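PDB 2GP4: 6-phosphogluconate dehydratase from Shewanella oneidensis, which catalyses the dehydration of 6-phosphogluconate to 2-keto-3-deoxy-6-phosphogluconate, the first committed step of the Entner-Doudoroff pathway, and is captured here without its iron-sulfur cluster. Local coordinates for residues V464-Q474 with L486-Q497; P140-S148 with K500-H508. All blocks are in the same frame, centred on the assembly; numbering follows the deposited sequence.

Contact 1: V464-Q474 with L486-Q497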
ATOM      1  N   VAL A 464       5.258 -14.219  21.828  1.00 21.43           N
ATOM      2  CA  VAL A 464       5.450 -13.555  23.112  1.00 21.43           C
ATOM      3  C   VAL A 464       4.171 -13.620  23.941  1.00 21.84           C
ATOM      4  O   VAL A 464       3.107 -13.173  23.502  1.00 22.13           O
ATOM      5  CB  VAL A 464       5.910 -12.072  22.974  1.00 21.64           C
ATOM      6  CG1 VAL A 464       5.992 -11.386  24.350  1.00 21.03           C
ATOM      7  CG2 VAL A 464       7.252 -11.970  22.254  1.00 21.21           C
ATOM      8  N   GLU A 465       4.293 -14.202  25.131  1.00 21.86           N
ATOM      9  CA  GLU A 465       3.232 -14.205  26.120  1.00 21.81           C
ATOM     10  C   GLU A 465       3.772 -13.486  27.355  1.00 21.73           C
ATOM     11  O   GLU A 465       4.685 -13.981  28.024  1.00 21.62           O
ATOM     12  CB  GLU A 465       2.807 -15.634  26.451  1.00 21.54           C
ATOM     13  CG  GLU A 465       1.579 -15.725  27.347  1.00 21.92           C
ATOM     14  CD  GLU A 465       1.263 -17.150  27.768  1.00 22.21           C
ATOM     15  OE1 GLU A 465       0.831 -17.948  26.910  1.00 23.32           O
ATOM     16  OE2 GLU A 465       1.442 -17.471  28.963  1.00 22.78           O
ATOM     17  N   ALA A 466       3.216 -12.309  27.631  1.00 21.56           N
ATOM     18  CA  ALA A 466       3.766 -11.403  28.632  1.00 21.41           C
ATOM     19  C   ALA A 466       2.696 -10.460  29.198  1.00 21.34           C
ATOM     20  O   ALA A 466       1.708 -10.177  28.520  1.00 21.24           O
ATOM     21  CB  ALA A 466       4.901 -10.605  28.022  1.00 21.41           C
ATOM     22  N   PRO A 467       2.882  -9.986  30.452  1.00 21.29           N
ATOM     23  CA  PRO A 467       1.977  -8.992  31.043  1.00 21.30           C
ATOM     24  C   PRO A 467       1.883  -7.702  30.217  1.00 21.38           C
ATOM     25  O   PRO A 467       2.845  -7.325  29.537  1.00 21.56           O
ATOM     26  CB  PRO A 467       2.607  -8.712  32.417  1.00 21.32           C
ATOM     27  CG  PRO A 467       4.019  -9.218  32.316  1.00 21.11           C
ATOM     28  CD  PRO A 467       3.944 -10.382  31.399  1.00 21.12           C
ATOM     29  N   ALA A 468       0.731  -7.041  30.280  1.00 21.27           N
ATOM     30  CA  ALA A 468       0.465  -5.863  29.453  1.00 21.35           C
ATOM     31  C   ALA A 468       0.956  -4.572  30.084  1.00 21.56           C
ATOM     32  O   ALA A 468       1.010  -4.444  31.313  1.00 21.59           O
ATOM     33  CB  ALA A 468      -1.017  -5.751  29.137  1.00 21.09           C
ATOM     34  N   VAL A 469       1.313  -3.625  29.217  1.00 21.68           N
ATOM     35  CA  VAL A 469       1.660  -2.263  29.607  1.00 21.73           C
ATOM     36  C   VAL A 469       0.863  -1.303  28.709  1.00 21.78           C
ATOM     37  O   VAL A 469       1.140  -1.177  27.516  1.00 21.58           O
ATOM     38  CB  VAL A 469       3.196  -2.016  29.508  1.00 21.76           C
ATOM     39  CG1 VAL A 469       3.518  -0.539  29.662  1.00 21.83           C
ATOM     40  CG2 VAL A 469       3.946  -2.840  30.566  1.00 21.38           C
ATOM     41  N   VAL A 470      -0.131  -0.640  29.294  1.00 21.95           N
ATOM     42  CA  VAL A 470      -1.116   0.137  28.537  1.00 22.00           C
ATOM     43  C   VAL A 470      -0.814   1.631  28.541  1.00 22.13           C
ATOM     44  O   VAL A 470      -0.613   2.227  29.597  1.00 22.49           O
ATOM     45  CB  VAL A 470      -2.569  -0.095  29.065  1.00 21.92           C
ATOM     46  CG1 VAL A 470      -3.593   0.545  28.136  1.00 21.90           C
ATOM     47  CG2 VAL A 470      -2.869  -1.584  29.217  1.00 21.70           C
ATOM     48  N   ILE A 471      -0.776   2.222  27.348  1.00 22.26           N
ATOM     49  CA  ILE A 471      -0.721   3.678  27.178  1.00 22.45           C
ATOM     50  C   ILE A 471      -1.653   4.106  26.040  1.00 22.69           C
ATOM     51  O   ILE A 471      -1.947   3.315  25.148  1.00 22.54           O
ATOM     52  CB  ILE A 471       0.723   4.200  26.936  1.00 22.36           C
ATOM     53  CG1 ILE A 471       1.421   3.405  25.828  1.00 22.38           C
ATOM     54  CG2 ILE A 471       1.534   4.140  28.229  1.00 22.45           C
ATOM     55  CD1 ILE A 471       2.655   4.085  25.255  1.00 22.43           C
ATOM     56  N   ASP A 472      -2.133   5.349  26.081  1.00 23.14           N
ATOM     57  CA  ASP A 472      -3.042   5.841  25.041  1.00 23.42           C
ATOM     58  C   ASP A 472      -2.438   6.970  24.212  1.00 23.72           C
ATOM     59  O   ASP A 472      -3.136   7.669  23.472  1.00 23.78           O
ATOM     60  CB  ASP A 472      -4.415   6.225  25.623  1.00 23.45           C
ATOM     61  CG  ASP A 472      -4.338   7.306  26.692  1.00 23.90           C
ATOM     62  OD1 ASP A 472      -3.318   8.024  26.794  1.00 24.27           O
ATOM     63  OD2 ASP A 472      -5.332   7.446  27.433  1.00 24.60           O
ATOM     64  N   ASP A 473      -1.126   7.124  24.341  1.00 24.08           N
ATOM     65  CA  ASP A 473      -0.370   8.137  23.628  1.00 24.63           C
ATOM     66  C   ASP A 473       1.056   7.625  23.556  1.00 24.71           C
ATOM     67  O   ASP A 473       1.640   7.267  24.578  1.00 24.82           O
ATOM     68  CB  ASP A 473      -0.430   9.465  24.388  1.00 24.96           C
ATOM     69  CG  ASP A 473       0.184  10.625  23.619  1.00 26.34           C
ATOM     70  OD1 ASP A 473       1.182  10.432  22.888  1.00 27.33           O
ATOM     71  OD2 ASP A 473      -0.328  11.757  23.771  1.00 28.74           O
ATOM     72  N   GLN A 474       1.614   7.587  22.348  1.00 25.04           N
ATOM     73  CA  GLN A 474       2.966   7.071  22.140  1.00 25.37           C
ATOM     74  C   GLN A 474       4.038   7.887  22.886  1.00 25.54           C
ATOM     75  O   GLN A 474       5.142   7.395  23.129  1.00 25.39           O
ATOM     76  CB  GLN A 474       3.290   6.969  20.645  1.00 25.21           C
ATOM     77  CG  GLN A 474       3.533   8.304  19.935  1.00 25.37           C
ATOM     78  CD  GLN A 474       4.281   8.142  18.616  1.00 25.57           C
ATOM     79  OE1 GLN A 474       4.922   7.115  18.368  1.00 25.96           O
ATOM     80  NE2 GLN A 474       4.202   9.157  17.764  1.00 24.76           N
ATOM     81  N   LEU A 486       9.772  -0.950  31.863  1.00 28.40           N
ATOM     82  CA  LEU A 486       9.746  -1.840  30.692  1.00 28.39           C
ATOM     83  C   LEU A 486      10.922  -2.821  30.646  1.00 28.40           C
ATOM     84  O   LEU A 486      11.028  -3.626  29.719  1.00 28.36           O
ATOM     85  CB  LEU A 486       9.699  -1.028  29.394  1.00 28.24           C
ATOM     86  CG  LEU A 486       8.604   0.021  29.184  1.00 28.32           C
ATOM     87  CD1 LEU A 486       8.842   0.759  27.876  1.00 27.77           C
ATOM     88  CD2 LEU A 486       7.219  -0.614  29.208  1.00 28.58           C
ATOM     89  N   ASP A 487      11.802  -2.753  31.645  1.00 28.45           N
ATOM     90  CA  ASP A 487      12.974  -3.626  31.709  1.00 28.55           C
ATOM     91  C   ASP A 487      12.588  -5.034  32.168  1.00 28.40           C
ATOM     92  O   ASP A 487      13.163  -5.579  33.119  1.00 28.63           O
ATOM     93  CB  ASP A 487      14.043  -3.027  32.634  1.00 28.72           C
ATOM     94  CG  ASP A 487      14.686  -1.766  32.063  1.00 29.64           C
ATOM     95  OD1 ASP A 487      14.480  -1.448  30.866  1.00 29.90           O
ATOM     96  OD2 ASP A 487      15.409  -1.087  32.829  1.00 30.99           O
ATOM     97  N   ARG A 488      11.600  -5.605  31.482  1.00 27.99           N
ATOM     98  CA  ARG A 488      11.096  -6.957  31.735  1.00 27.63           C
ATOM     99  C   ARG A 488      10.288  -7.427  30.529  1.00 27.12           C
ATOM    100  O   ARG A 488       9.981  -6.633  29.638  1.00 27.24           O
ATOM    101  CB  ARG A 488      10.251  -7.021  33.019  1.00 27.78           C
ATOM    102  CG  ARG A 488       9.361  -5.814  33.306  1.00 28.80           C
ATOM    103  CD  ARG A 488       8.039  -5.895  32.578  1.00 30.90           C
ATOM    104  NE  ARG A 488       7.183  -4.742  32.851  1.00 32.47           N
ATOM    105  CZ  ARG A 488       6.162  -4.741  33.705  1.00 33.28           C
ATOM    106  NH1 ARG A 488       5.856  -5.832  34.397  1.00 33.53           N
ATOM    107  NH2 ARG A 488       5.445  -3.638  33.868  1.00 33.65           N
ATOM    108  N   ASP A 489       9.964  -8.715  30.487  1.00 26.40           N
ATOM    109  CA  ASP A 489       9.058  -9.233  29.470  1.00 25.78           C
ATOM    110  C   ASP A 489       7.721  -8.505  29.597  1.00 25.42           C
ATOM    111  O   ASP A 489       7.167  -8.408  30.697  1.00 25.46           O
ATOM    112  CB  ASP A 489       8.850 -10.741  29.639  1.00 25.84           C
ATOM    113  CG  ASP A 489      10.136 -11.542  29.488  1.00 25.88           C
ATOM    114  OD1 ASP A 489      11.210 -10.954  29.244  1.00 26.39           O
ATOM    115  OD2 ASP A 489      10.067 -12.777  29.624  1.00 26.07           O
ATOM    116  N   CYS A 490       7.218  -7.979  28.482  1.00 24.64           N
ATOM    117  CA  CYS A 490       5.950  -7.246  28.476  1.00 24.10           C
ATOM    118  C   CYS A 490       5.397  -7.084  27.062  1.00 23.56           C
ATOM    119  O   CYS A 490       6.142  -7.124  26.083  1.00 23.60           O
ATOM    120  CB  CYS A 490       6.113  -5.865  29.128  1.00 24.03           C
ATOM    121  SG  CYS A 490       7.413  -4.852  28.384  1.00 24.71           S
ATOM    122  N   VAL A 491       4.085  -6.913  26.959  1.00 22.92           N
ATOM    123  CA  VAL A 491       3.477  -6.483  25.710  1.00 22.29           C
ATOM    124  C   VAL A 491       3.031  -5.034  25.893  1.00 21.84           C
ATOM    125  O   VAL A 491       2.147  -4.751  26.698  1.00 21.75           O
ATOM    126  CB  VAL A 491       2.296  -7.401  25.288  1.00 22.48           C
ATOM    127  CG1 VAL A 491       1.632  -6.887  24.009  1.00 22.14           C
ATOM    128  CG2 VAL A 491       2.772  -8.836  25.098  1.00 21.79           C
ATOM    129  N   VAL A 492       3.676  -4.119  25.175  1.00 21.44           N
ATOM    130  CA  VAL A 492       3.310  -2.699  25.219  1.00 21.11           C
ATOM    131  C   VAL A 492       2.065  -2.438  24.354  1.00 21.00           C
ATOM    132  O   VAL A 492       2.097  -2.584  23.123  1.00 20.96           O
ATOM    133  CB  VAL A 492       4.481  -1.791  24.777  1.00 21.38           C
ATOM    134  CG1 VAL A 492       4.067  -0.318  24.781  1.00 21.56           C
ATOM    135  CG2 VAL A 492       5.697  -2.004  25.674  1.00 21.38           C
ATOM    136  N   VAL A 493       0.971  -2.072  25.018  1.00 20.46           N
ATOM    137  CA  VAL A 493      -0.305  -1.806  24.366  1.00 19.79           C
ATOM    138  C   VAL A 493      -0.482  -0.306  24.200  1.00 19.68           C
ATOM    139  O   VAL A 493      -0.488   0.443  25.182  1.00 19.70           O
ATOM    140  CB  VAL A 493      -1.493  -2.370  25.192  1.00 20.23           C
ATOM    141  CG1 VAL A 493      -2.845  -1.935  24.597  1.00 19.51           C
ATOM    142  CG2 VAL A 493      -1.399  -3.896  25.312  1.00 19.53           C
ATOM    143  N   VAL A 494      -0.623   0.124  22.950  1.00 19.23           N
ATOM    144  CA  VAL A 494      -0.837   1.524  22.627  1.00 18.72           C
ATOM    145  C   VAL A 494      -2.223   1.681  22.006  1.00 18.67           C
ATOM    146  O   VAL A 494      -2.464   1.265  20.873  1.00 18.90           O
ATOM    147  CB  VAL A 494       0.241   2.056  21.662  1.00 18.78           C
ATOM    148  CG1 VAL A 494       0.116   3.564  21.510  1.00 18.65           C
ATOM    149  CG2 VAL A 494       1.650   1.675  22.147  1.00 18.49           C
ATOM    150  N   LYS A 495      -3.139   2.277  22.758  1.00 18.19           N
ATOM    151  CA  LYS A 495      -4.509   2.398  22.299  1.00 17.77           C
ATOM    152  C   LYS A 495      -4.859   3.841  21.936  1.00 17.52           C
ATOM    153  O   LYS A 495      -4.051   4.756  22.149  1.00 17.30           O
ATOM    154  CB  LYS A 495      -5.475   1.814  23.337  1.00 17.93           C
ATOM    155  CG  LYS A 495      -5.368   2.435  24.720  1.00 18.06           C
ATOM    156  CD  LYS A 495      -6.466   1.922  25.618  1.00 18.06           C
ATOM    157  CE  LYS A 495      -6.459   2.649  26.950  1.00 17.91           C
ATOM    158  NZ  LYS A 495      -7.452   2.039  27.875  1.00 18.55           N
ATOM    159  N   GLY A 496      -6.051   4.022  21.366  1.00 16.98           N
ATOM    160  CA  GLY A 496      -6.522   5.329  20.903  1.00 16.82           C
ATOM    161  C   GLY A 496      -5.740   5.838  19.708  1.00 16.75           C
ATOM    162  O   GLY A 496      -5.542   7.046  19.552  1.00 16.62           O
ATOM    163  N   GLN A 497      -5.296   4.914  18.862  1.00 16.85           N
ATOM    164  CA  GLN A 497      -4.432   5.256  17.736  1.00 16.91           C
ATOM    165  C   GLN A 497      -5.043   4.845  16.398  1.00 16.84           C
ATOM    166  O   GLN A 497      -4.394   4.937  15.358  1.00 16.68           O
ATOM    167  CB  GLN A 497      -3.034   4.628  17.906  1.00 17.23           C
ATOM    168  CG  GLN A 497      -2.293   4.982  19.203  1.00 17.24           C
ATOM    169  CD  GLN A 497      -2.171   6.481  19.459  1.00 18.52           C
ATOM    170  OE1 GLN A 497      -1.787   7.256  18.576  1.00 18.38           O
ATOM    171  NE2 GLN A 497      -2.492   6.894  20.685  1.00 19.17           N
TER
HETATM  172  O   HOH W   1       0.072   8.696  19.961  1.00 24.21           O
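Val493 N donates to Val469 O at 2.7 Å, joining two strands of a beta-alpha-beta unit, in which strand 463-471 runs through helix 477-482 to strand 490-494 and the two strands pair in parallel. Five backbone hydrogen bonds hold them, from Val491 N to Pro467 O at 2.9 Å through to Lys495 N on Ile471 O. The Val469 side chain sits on the face covered by the helix. Its CB lies 4.1 Å from Val491 O. CG1, anti to the backbone N (chi1 169°), meets Leu486 CD2 at 3.7 Å, while CG2 touches Cys490 CB and comes to 3.7 Å from Arg488 NH2, obliquely to the guanidinium; Arg488 NE is bonded to Ala485 O. Leu480 of the helix also packs on Val469. On the same face Ile471 CD1 runs beside Val494 CG2, 4.1 Å away. On the other face Ala468 and Val470 pack on Val493, Val491 CG2 lies against Ala466 CB, and the extended Lys495 brings CE to 3.7 Å from Val470 CG1 before NZ bonds Thr588. Beyond the strands Gln497 NE2 donates to Lys495 O at 3.0 Å, at 155° and in its own amide plane; its OE1 accepts from a water that also takes the N-H of Gln474, and from Asn502 ND2.

Contact 2: P140-S148 with K500-H508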
ATOM      1  N   PRO A 140       1.492  16.832  14.568  1.00 45.39           N
ATOM      2  CA  PRO A 140       0.036  16.628  14.623  1.00 44.17           C
ATOM      3  C   PRO A 140      -0.613  16.651  13.231  1.00 42.84           C
ATOM      4  O   PRO A 140      -1.729  16.153  13.061  1.00 42.65           O
ATOM      5  CB  PRO A 140      -0.461  17.814  15.468  1.00 44.25           C
ATOM      6  CG  PRO A 140       0.788  18.459  16.041  1.00 44.75           C
ATOM      7  CD  PRO A 140       1.846  18.186  15.027  1.00 45.37           C
ATOM      8  N   GLY A 141       0.086  17.223  12.250  1.00 41.35           N
ATOM      9  CA  GLY A 141      -0.328  17.157  10.847  1.00 39.50           C
ATOM     10  C   GLY A 141      -0.356  15.733  10.313  1.00 38.27           C
ATOM     11  O   GLY A 141      -1.054  15.435   9.341  1.00 37.90           O
HETATM   12  N   MSE A 142       0.399  14.851  10.965  1.00 37.16           N
HETATM   13  CA  MSE A 142       0.434  13.430  10.624  1.00 36.06           C
HETATM   14  C   MSE A 142      -0.931  12.765  10.890  1.00 33.94           C
HETATM   15  O   MSE A 142      -1.259  11.741  10.291  1.00 33.39           O
HETATM   16  CB  MSE A 142       1.593  12.745  11.372  1.00 37.52           C
HETATM   17  CG  MSE A 142       1.741  11.242  11.153  1.00 40.86           C
HETATM   18 SE   MSE A 142       1.908  10.705   9.275  1.00 53.28          SE
HETATM   19  CE  MSE A 142       0.613   9.248   9.285  1.00 44.06           C
ATOM     20  N   GLU A 143      -1.735  13.380  11.757  1.00 31.54           N
ATOM     21  CA  GLU A 143      -3.092  12.897  12.054  1.00 29.23           C
ATOM     22  C   GLU A 143      -4.109  13.195  10.936  1.00 27.74           C
ATOM     23  O   GLU A 143      -5.265  12.788  11.029  1.00 27.47           O
ATOM     24  CB  GLU A 143      -3.581  13.434  13.409  1.00 29.14           C
ATOM     25  CG  GLU A 143      -2.894  12.787  14.619  1.00 28.55           C
ATOM     26  CD  GLU A 143      -3.213  13.462  15.956  1.00 29.20           C
ATOM     27  OE1 GLU A 143      -4.246  14.164  16.069  1.00 29.55           O
ATOM     28  OE2 GLU A 143      -2.425  13.277  16.911  1.00 28.98           O
ATOM     29  N   LEU A 144      -3.668  13.889   9.885  1.00 25.92           N
ATOM     30  CA  LEU A 144      -4.499  14.174   8.707  1.00 24.42           C
ATOM     31  C   LEU A 144      -4.090  13.374   7.462  1.00 23.67           C
ATOM     32  O   LEU A 144      -4.756  13.447   6.422  1.00 23.49           O
ATOM     33  CB  LEU A 144      -4.463  15.670   8.365  1.00 24.36           C
ATOM     34  CG  LEU A 144      -4.987  16.717   9.351  1.00 23.84           C
ATOM     35  CD1 LEU A 144      -4.953  18.098   8.703  1.00 22.89           C
ATOM     36  CD2 LEU A 144      -6.393  16.380   9.839  1.00 23.18           C
ATOM     37  N   SER A 145      -2.996  12.626   7.576  1.00 22.56           N
ATOM     38  CA  SER A 145      -2.399  11.906   6.459  1.00 21.87           C
ATOM     39  C   SER A 145      -3.329  10.879   5.800  1.00 21.24           C
ATOM     40  O   SER A 145      -3.457  10.842   4.576  1.00 20.96           O
ATOM     41  CB  SER A 145      -1.099  11.243   6.911  1.00 21.99           C
ATOM     42  OG  SER A 145      -0.673  10.266   5.981  1.00 22.90           O
ATOM     43  N   LEU A 146      -3.963  10.046   6.612  1.00 20.49           N
ATOM     44  CA  LEU A 146      -4.919   9.082   6.100  1.00 20.30           C
ATOM     45  C   LEU A 146      -6.147   9.822   5.562  1.00 19.94           C
ATOM     46  O   LEU A 146      -6.646   9.511   4.476  1.00 19.90           O
ATOM     47  CB  LEU A 146      -5.338   8.116   7.208  1.00 20.39           C
ATOM     48  CG  LEU A 146      -5.942   6.743   6.882  1.00 21.44           C
ATOM     49  CD1 LEU A 146      -7.116   6.507   7.816  1.00 21.80           C
ATOM     50  CD2 LEU A 146      -6.375   6.557   5.423  1.00 21.04           C
ATOM     51  N   LEU A 147      -6.614  10.806   6.331  1.00 19.05           N
ATOM     52  CA  LEU A 147      -7.773  11.596   5.975  1.00 18.45           C
ATOM     53  C   LEU A 147      -7.610  12.359   4.664  1.00 18.49           C
ATOM     54  O   LEU A 147      -8.602  12.612   3.977  1.00 18.63           O
ATOM     55  CB  LEU A 147      -8.112  12.567   7.106  1.00 18.49           C
ATOM     56  CG  LEU A 147      -8.914  12.000   8.278  1.00 17.66           C
ATOM     57  CD1 LEU A 147      -8.779  12.899   9.488  1.00 15.87           C
ATOM     58  CD2 LEU A 147     -10.381  11.807   7.886  1.00 15.78           C
ATOM     59  N   SER A 148      -6.374  12.725   4.322  1.00 18.12           N
ATOM     60  CA  SER A 148      -6.100  13.437   3.069  1.00 18.05           C
ATOM     61  C   SER A 148      -6.340  12.588   1.816  1.00 17.79           C
ATOM     62  O   SER A 148      -6.594  13.130   0.742  1.00 17.58           O
ATOM     63  CB  SER A 148      -4.678  13.997   3.050  1.00 17.98           C
ATOM     64  OG  SER A 148      -3.723  12.953   3.025  1.00 18.22           O
ATOM     65  N   LYS A 500     -10.517   6.299  13.809  1.00 18.63           N
ATOM     66  CA  LYS A 500     -11.547   7.125  14.452  1.00 18.99           C
ATOM     67  C   LYS A 500     -11.013   7.946  15.624  1.00 19.26           C
ATOM     68  O   LYS A 500     -11.486   9.053  15.876  1.00 19.44           O
ATOM     69  CB  LYS A 500     -12.739   6.273  14.905  1.00 18.95           C
ATOM     70  CG  LYS A 500     -13.560   5.645  13.777  1.00 19.00           C
ATOM     71  CD  LYS A 500     -14.886   5.103  14.318  1.00 19.54           C
ATOM     72  CE  LYS A 500     -15.682   4.338  13.264  1.00 19.50           C
ATOM     73  NZ  LYS A 500     -15.019   3.054  12.875  1.00 20.28           N
ATOM     74  N   ALA A 501     -10.028   7.407  16.337  1.00 19.53           N
ATOM     75  CA  ALA A 501      -9.502   8.069  17.525  1.00 19.51           C
ATOM     76  C   ALA A 501      -8.764   9.358  17.198  1.00 19.77           C
ATOM     77  O   ALA A 501      -9.110  10.419  17.709  1.00 19.83           O
ATOM     78  CB  ALA A 501      -8.614   7.127  18.301  1.00 19.46           C
ATOM     79  N   ASN A 502      -7.746   9.254  16.348  1.00 20.14           N
ATOM     80  CA  ASN A 502      -6.892  10.386  16.003  1.00 20.54           C
ATOM     81  C   ASN A 502      -6.432  10.396  14.530  1.00 21.10           C
ATOM     82  O   ASN A 502      -5.398  10.967  14.201  1.00 21.34           O
ATOM     83  CB  ASN A 502      -5.686  10.447  16.955  1.00 20.28           C
ATOM     84  CG  ASN A 502      -4.844   9.169  16.938  1.00 20.17           C
ATOM     85  OD1 ASN A 502      -5.151   8.205  16.225  1.00 19.45           O
ATOM     86  ND2 ASN A 502      -3.764   9.166  17.718  1.00 18.95           N
ATOM     87  N   GLY A 503      -7.192   9.749  13.651  1.00 21.57           N
ATOM     88  CA  GLY A 503      -6.859   9.723  12.230  1.00 22.53           C
ATOM     89  C   GLY A 503      -5.729   8.782  11.873  1.00 23.39           C
ATOM     90  O   GLY A 503      -5.178   8.862  10.776  1.00 23.16           O
HETATM   91  N   MSE A 504      -5.393   7.894  12.810  1.00 24.42           N
HETATM   92  CA  MSE A 504      -4.353   6.871  12.651  1.00 26.13           C
HETATM   93  C   MSE A 504      -2.990   7.416  12.178  1.00 25.08           C
HETATM   94  O   MSE A 504      -2.558   7.126  11.065  1.00 25.36           O
HETATM   95  CB  MSE A 504      -4.860   5.743  11.734  1.00 25.75           C
HETATM   96  CG  MSE A 504      -4.206   4.381  11.939  1.00 26.88           C
HETATM   97 SE   MSE A 504      -4.716   3.121  10.522  1.00 31.80          SE
HETATM   98  CE  MSE A 504      -4.261   4.258   9.006  1.00 32.03           C
ATOM     99  N   PRO A 505      -2.306   8.210  13.021  1.00 24.89           N
ATOM    100  CA  PRO A 505      -0.982   8.665  12.605  1.00 24.82           C
ATOM    101  C   PRO A 505       0.058   7.542  12.695  1.00 24.97           C
ATOM    102  O   PRO A 505      -0.050   6.673  13.559  1.00 25.07           O
ATOM    103  CB  PRO A 505      -0.658   9.762  13.624  1.00 24.62           C
ATOM    104  CG  PRO A 505      -1.406   9.364  14.852  1.00 24.05           C
ATOM    105  CD  PRO A 505      -2.669   8.723  14.358  1.00 24.61           C
ATOM    106  N   GLU A 506       1.040   7.559  11.800  1.00 25.40           N
ATOM    107  CA  GLU A 506       2.186   6.650  11.872  1.00 25.99           C
ATOM    108  C   GLU A 506       2.938   6.928  13.156  1.00 25.82           C
ATOM    109  O   GLU A 506       3.293   8.072  13.438  1.00 25.68           O
ATOM    110  CB  GLU A 506       3.126   6.854  10.679  1.00 25.81           C
ATOM    111  CG  GLU A 506       2.595   6.305   9.355  1.00 26.71           C
ATOM    112  CD  GLU A 506       3.545   6.546   8.204  1.00 27.19           C
ATOM    113  OE1 GLU A 506       4.664   7.055   8.451  1.00 30.02           O
ATOM    114  OE2 GLU A 506       3.174   6.233   7.052  1.00 28.64           O
ATOM    115  N   LEU A 507       3.152   5.886  13.947  1.00 26.09           N
ATOM    116  CA  LEU A 507       3.789   6.050  15.243  1.00 26.55           C
ATOM    117  C   LEU A 507       5.258   5.654  15.151  1.00 26.93           C
ATOM    118  O   LEU A 507       5.581   4.482  15.073  1.00 26.83           O
ATOM    119  CB  LEU A 507       3.049   5.240  16.311  1.00 26.50           C
ATOM    120  CG  LEU A 507       1.539   5.479  16.450  1.00 25.70           C
ATOM    121  CD1 LEU A 507       0.894   4.321  17.188  1.00 24.70           C
ATOM    122  CD2 LEU A 507       1.229   6.815  17.132  1.00 25.45           C
ATOM    123  N   HIS A 508       6.138   6.651  15.150  1.00 27.75           N
ATOM    124  CA  HIS A 508       7.561   6.427  14.910  1.00 28.62           C
ATOM    125  C   HIS A 508       8.380   6.260  16.187  1.00 28.83           C
ATOM    126  O   HIS A 508       9.533   5.854  16.123  1.00 28.96           O
ATOM    127  CB  HIS A 508       8.145   7.554  14.049  1.00 28.70           C
ATOM    128  CG  HIS A 508       7.496   7.681  12.706  1.00 30.34           C
ATOM    129  ND1 HIS A 508       7.705   6.772  11.690  1.00 31.47           N
ATOM    130  CD2 HIS A 508       6.634   8.605  12.215  1.00 31.58           C
ATOM    131  CE1 HIS A 508       7.005   7.135  10.629  1.00 32.16           C
ATOM    132  NE2 HIS A 508       6.346   8.242  10.920  1.00 32.14           N
TER
HETATM  133  O   HOH W   2      -2.829   9.609   9.317  1.00 12.65           O
HETATM  134  O   HOH W   3      -5.738  10.901   9.119  1.00 15.54           O
HETATM  135  O   HOH W   4      -3.500  11.657  19.486  1.00 27.70           O
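The Glu143 and Asn502 side chains cross at about a right angle, their carboxylate and amide planes 37° apart, with Glu143 CD 4.0 Å from Asn502 CB and Glu143 CG 3.1 Å from Asn502 O. A water bridges Glu143 OE2 and Asn502 ND2, while Glu143 OE1 forms a salt bridge with Arg601 and Asn502 ND2 also bonds Gln497. Glu143 CG lies alongside the Pro505 ring, 3.7 Å from its CG. Pro505 CB in turn faces selenomethionine Met142, whose CG sits 3.7 Å away; a bend at chi2 (55°) helps carry the Met142 methyl across Glu506, CE to CG 3.5 Å. The joint brings the 3-10 turn 141-143 and the start of helix 145-160, from the N-terminal family region, against the chain leaving helix 499-502 in the C-terminal one. No direct hydrogen bond crosses it. At Gly503 positive phi (76°) turns the chain out of helical geometry, its CA packed 3.7 Å from Glu143 O. Two waters lie within hydrogen-bonding distance of Gly503 O, one accepting from Leu146 N and also near Met142 O, the other accepting from Leu147 N and also near Glu143 O. Further along, selenomethionine Met504 sets its CE 3.7 Å from Leu146 CG.

Overall arrangement
Following the chain from the N terminus, segment 140-148 comes first and waits more than 350 residues for its partner, 500-508, so contact 2 closes a very long loop and ties the N-terminal family region to the C-terminal one. Contact 1 lies nested inside that loop: 464-474 pairs with 486-497 after only a short helical crossover, a local link within the mixed sheet. The two are continuous, since strand 490-494 leads within a few residues into helix 499-502. Their centres are about 21 Å apart, yet they touch where Gln497 OE1 is hydrogen-bonded to Asn502 ND2, and where Gln474 OE1, which also accepts from Lys509 N, packs on Leu507. The loops that follow the paired strands thus adjoin segment 500-508.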